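Local coordinates for protein naphthalene dioxygenase small subunit (PDB 2B1X) that probably serves as the structural beta subunit of a Rieske non-heme iron dioxygenase that hydroxylates naphthalene, packing beside the large subunit in a six-chain assembly, at residues L158-T161 / T162-H166; D68-A71 / D72-E75. All coordinates share one frame; numbering follows the deposited sequence.

Contact 1: residues L158-T161 / T162-H166; sequences LDQT and TIMTH
The backbone turns back at Thr161 and Thr162 after the last strand ends, so that Gln160 comes to lie beside Ile163 and Met164. One hydrogen bond from a backbone amide to a side chain closes this bend. Met164 N donates to Gln160 OE1 over 3.0 Å, with an N-H...O angle of 158°. The donor sits above the carbonyl plane of the amide, about 42° out of it, and so does not use a lone pair direction. The Gln160 chain is extended beyond CG (chi2 174°), which carries its amide across the mouth of the bend to the Met164 amide. The same oxygen lies 3.4 Å from Ile163 CA. Met164 bends back at its thioether, and its methyl CE rests 3.9 Å from Gln160 CG, against the aliphatic part of that chain. A water bridges the bend nearer its tip. It accepts from Thr161 N at 2.9 Å and donates to Thr162 O at 2.8 Å. Ile163 CD1 meets Leu158 CD1 at 3.8 Å, and the two side chains cross at about a right angle. Ile163 CD1 also packs 3.6 Å from Thr161 O. Two of the polar ends reach other chains. Thr161 OG1 is hydrogen-bonded to Glu99 of the large subunit, and Gln160 NE2 to Tyr122 OH of a second copy of this protein. The bend thus sits where three chains meet. Within its own chain it follows strand 148-158. Gln160 and Ile163 pack on Leu134 of strand 132-145, while Leu158 packs on Val46 of strand 42-49, the neighbour of 148-158 on the side away from 132-145.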
# COMPACT_ATOMS: atom_id res chain seq x y z
N LEU B 158 -16.57 -0.28 -13.56
CA LEU B 158 -15.63 -0.42 -12.45
C LEU B 158 -16.04 0.48 -11.29
O LEU B 158 -16.55 1.58 -11.50
CB LEU B 158 -14.20 -0.11 -12.90
CG LEU B 158 -13.69 -0.97 -14.08
CD1 LEU B 158 -12.40 -0.35 -14.68
CD2 LEU B 158 -13.40 -2.41 -13.60
N ASP B 159 -15.79 0.00 -10.07
CA ASP B 159 -15.94 0.80 -8.83
C ASP B 159 -14.82 1.79 -8.56
O ASP B 159 -14.35 1.92 -7.42
CB ASP B 159 -16.11 -0.15 -7.66
CG ASP B 159 -17.17 -1.18 -7.95
OD1 ASP B 159 -18.26 -0.73 -8.41
OD2 ASP B 159 -16.99 -2.41 -7.87
N GLN B 160 -14.43 2.49 -9.61
CA GLN B 160 -13.30 3.40 -9.57
C GLN B 160 -13.62 4.57 -10.50
O GLN B 160 -14.38 4.42 -11.48
CB GLN B 160 -12.05 2.68 -10.09
CG GLN B 160 -11.56 1.54 -9.20
CD GLN B 160 -10.41 0.75 -9.81
OE1 GLN B 160 -9.78 1.17 -10.78
NE2 GLN B 160 -10.11 -0.41 -9.20
N THR B 161 -13.01 5.71 -10.24
CA THR B 161 -13.08 6.78 -11.25
C THR B 161 -11.68 6.85 -11.88
O THR B 161 -11.52 6.52 -13.05
CB THR B 161 -13.55 8.14 -10.61
OG1 THR B 161 -12.74 8.43 -9.46
CG2 THR B 161 -14.99 8.01 -10.01
N THR B 162 -10.69 7.26 -11.12
CA THR B 162 -9.27 7.09 -11.49
C THR B 162 -8.94 5.58 -11.46
O THR B 162 -9.12 4.95 -10.45
CB THR B 162 -8.38 7.87 -10.49
OG1 THR B 162 -8.72 9.25 -10.57
CG2 THR B 162 -6.87 7.85 -10.94
N ILE B 163 -8.54 5.01 -12.59
CA ILE B 163 -8.29 3.56 -12.65
C ILE B 163 -6.94 3.21 -11.99
O ILE B 163 -5.90 3.89 -12.18
CB ILE B 163 -8.39 3.04 -14.13
CG1 ILE B 163 -9.69 3.49 -14.80
CG2 ILE B 163 -8.13 1.50 -14.24
CD1 ILE B 163 -10.98 3.11 -14.00
N MET B 164 -6.97 2.15 -11.18
CA MET B 164 -5.80 1.79 -10.40
C MET B 164 -5.00 0.60 -10.98
O MET B 164 -4.66 -0.36 -10.27
CB MET B 164 -6.18 1.64 -8.95
CG MET B 164 -6.56 3.02 -8.37
SD MET B 164 -7.00 2.98 -6.65
CE MET B 164 -8.68 2.54 -6.77
N THR B 165 -4.69 0.70 -12.26
CA THR B 165 -3.72 -0.17 -12.92
C THR B 165 -3.15 0.62 -14.09
O THR B 165 -3.77 1.62 -14.53
CB THR B 165 -4.32 -1.53 -13.30
OG1 THR B 165 -3.28 -2.41 -13.70
CG2 THR B 165 -5.28 -1.43 -14.47
N HIS B 166 -1.98 0.22 -14.58
CA HIS B 166 -1.22 1.07 -15.51
C HIS B 166 -1.67 0.97 -16.98
O HIS B 166 -1.25 1.77 -17.81
CB HIS B 166 0.29 0.79 -15.40
CG HIS B 166 0.64 -0.63 -15.70
ND1 HIS B 166 0.52 -1.63 -14.76
CD2 HIS B 166 0.99 -1.24 -16.86
CE1 HIS B 166 0.81 -2.79 -15.32
NE2 HIS B 166 1.14 -2.58 -16.58
O HOH W 1 -10.92 5.27 -8.34

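Contact 2: residues D68-A71 / D72-E75; sequences DDDA and DSME
Asp70 and Ser73 face each other across the first turn of helix 71-81, each side chain reaching for the other's backbone amide. Asp70 is the N-cap. Its OD1 accepts from Ser73 N at 2.9 Å and is met nearly along its C-O axis. In return Ser73 OG accepts from Asp70 N at 2.9 Å, with a more bent N-H...O angle of 141°. This reciprocal pair is a capping box. Asp70 CG and Ser73 OG each sit in the notch between amide nitrogen and carbonyl carbon (chi1 55° and 65°), which folds each polar end back over the helix start. Asp69 comes in from the strand side. Its OD1 stands 2.7 Å from Ser73 OG. Met74 crosses Asp69 at about a right angle. Its chain bends at chi2 and chi3, and this brings the methyl CE to 3.3 Å from Asp69 OD2. After the cap the helical backbone bonds begin: Met74 N to Asp70 O at 2.9 Å and Glu75 N to Ala71 O at 3.0 Å. Met74 also packs on Trp34 and Leu35 of helix 31-35. Asp69 OD2 has a second partner, Arg77 of the same helix 71-81, in a salt bridge. Arg360 of the large subunit makes weak, long ion pairs with Asp69 and Asp70. The chemistry is that of a strand-to-helix junction. The carboxylate of Asp70 satisfies an amide that has no helical acceptor in the first turn, and its negative charge probably interacts well with the helix dipole. The nearby arginines probably offset the crowding of acidic groups.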
# COMPACT_ATOMS: atom_id res chain seq x y z
N ASP B 68 -14.27 0.65 -25.99
CA ASP B 68 -15.54 0.57 -26.68
C ASP B 68 -15.26 -0.25 -27.95
O ASP B 68 -14.97 0.30 -29.01
CB ASP B 68 -16.03 2.00 -27.00
CG ASP B 68 -17.44 2.04 -27.53
OD1 ASP B 68 -18.02 0.97 -27.82
OD2 ASP B 68 -18.03 3.13 -27.72
N ASP B 69 -15.26 -1.57 -27.78
CA ASP B 69 -14.88 -2.47 -28.86
C ASP B 69 -16.06 -3.08 -29.59
O ASP B 69 -17.12 -3.31 -29.01
CB ASP B 69 -14.02 -3.61 -28.33
CG ASP B 69 -12.54 -3.24 -28.25
OD1 ASP B 69 -12.11 -2.26 -28.89
OD2 ASP B 69 -11.74 -3.91 -27.57
N ASP B 70 -15.85 -3.37 -30.88
CA ASP B 70 -16.75 -4.24 -31.62
C ASP B 70 -15.98 -5.50 -31.99
O ASP B 70 -14.85 -5.68 -31.49
CB ASP B 70 -17.32 -3.53 -32.84
CG ASP B 70 -16.24 -2.97 -33.78
OD1 ASP B 70 -15.03 -3.36 -33.75
OD2 ASP B 70 -16.55 -2.11 -34.61
N ALA B 71 -16.54 -6.36 -32.85
CA ALA B 71 -15.85 -7.61 -33.18
C ALA B 71 -14.53 -7.39 -33.91
O ALA B 71 -13.55 -8.05 -33.64
CB ALA B 71 -16.75 -8.59 -33.93
N ASP B 72 -14.52 -6.44 -34.84
CA ASP B 72 -13.29 -6.14 -35.58
C ASP B 72 -12.17 -5.59 -34.65
O ASP B 72 -11.00 -5.94 -34.79
CB ASP B 72 -13.58 -5.13 -36.69
CG ASP B 72 -14.38 -5.73 -37.86
OD1 ASP B 72 -14.59 -6.97 -37.95
OD2 ASP B 72 -14.84 -5.00 -38.77
N SER B 73 -12.52 -4.73 -33.70
CA SER B 73 -11.49 -4.13 -32.86
C SER B 73 -11.02 -5.10 -31.79
O SER B 73 -9.86 -5.07 -31.40
CB SER B 73 -11.98 -2.81 -32.24
OG SER B 73 -13.04 -3.04 -31.35
N MET B 74 -11.92 -5.94 -31.31
CA MET B 74 -11.55 -7.01 -30.39
C MET B 74 -10.62 -8.01 -31.08
O MET B 74 -9.69 -8.53 -30.46
CB MET B 74 -12.81 -7.72 -29.88
CG MET B 74 -12.65 -8.56 -28.64
SD MET B 74 -11.71 -7.72 -27.27
CE MET B 74 -12.96 -6.77 -26.51
N GLU B 75 -10.86 -8.28 -32.37
CA GLU B 75 -9.97 -9.14 -33.15
C GLU B 75 -8.55 -8.56 -33.22
O GLU B 75 -7.56 -9.27 -32.97
CB GLU B 75 -10.53 -9.39 -34.56
CG GLU B 75 -9.66 -10.30 -35.41
CD GLU B 75 -10.28 -10.64 -36.74
OE1 GLU B 75 -10.93 -9.75 -37.35
OE2 GLU B 75 -10.15 -11.80 -37.18

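How the contacts relate
Contact 2 comes first along the chain and contact 1 close to its end. Their centres lie about 22 Å apart, and their nearest atoms about 12 Å apart, so they do not touch. Both leave strands of the same mixed sheet. Contact 2 starts the helix that follows strand 67-69, outermost of the sheet within this chain; contact 1 follows strand 148-158. Strand 42-49 lies between these two strands and packs against both contacts. Both also face a large-subunit chain, through Arg360 at contact 2 and Glu99 and Glu335 at contact 1. Contact 1 additionally meets a second copy of this protein. In this family the Rieske cluster and catalytic iron belong to the large subunit.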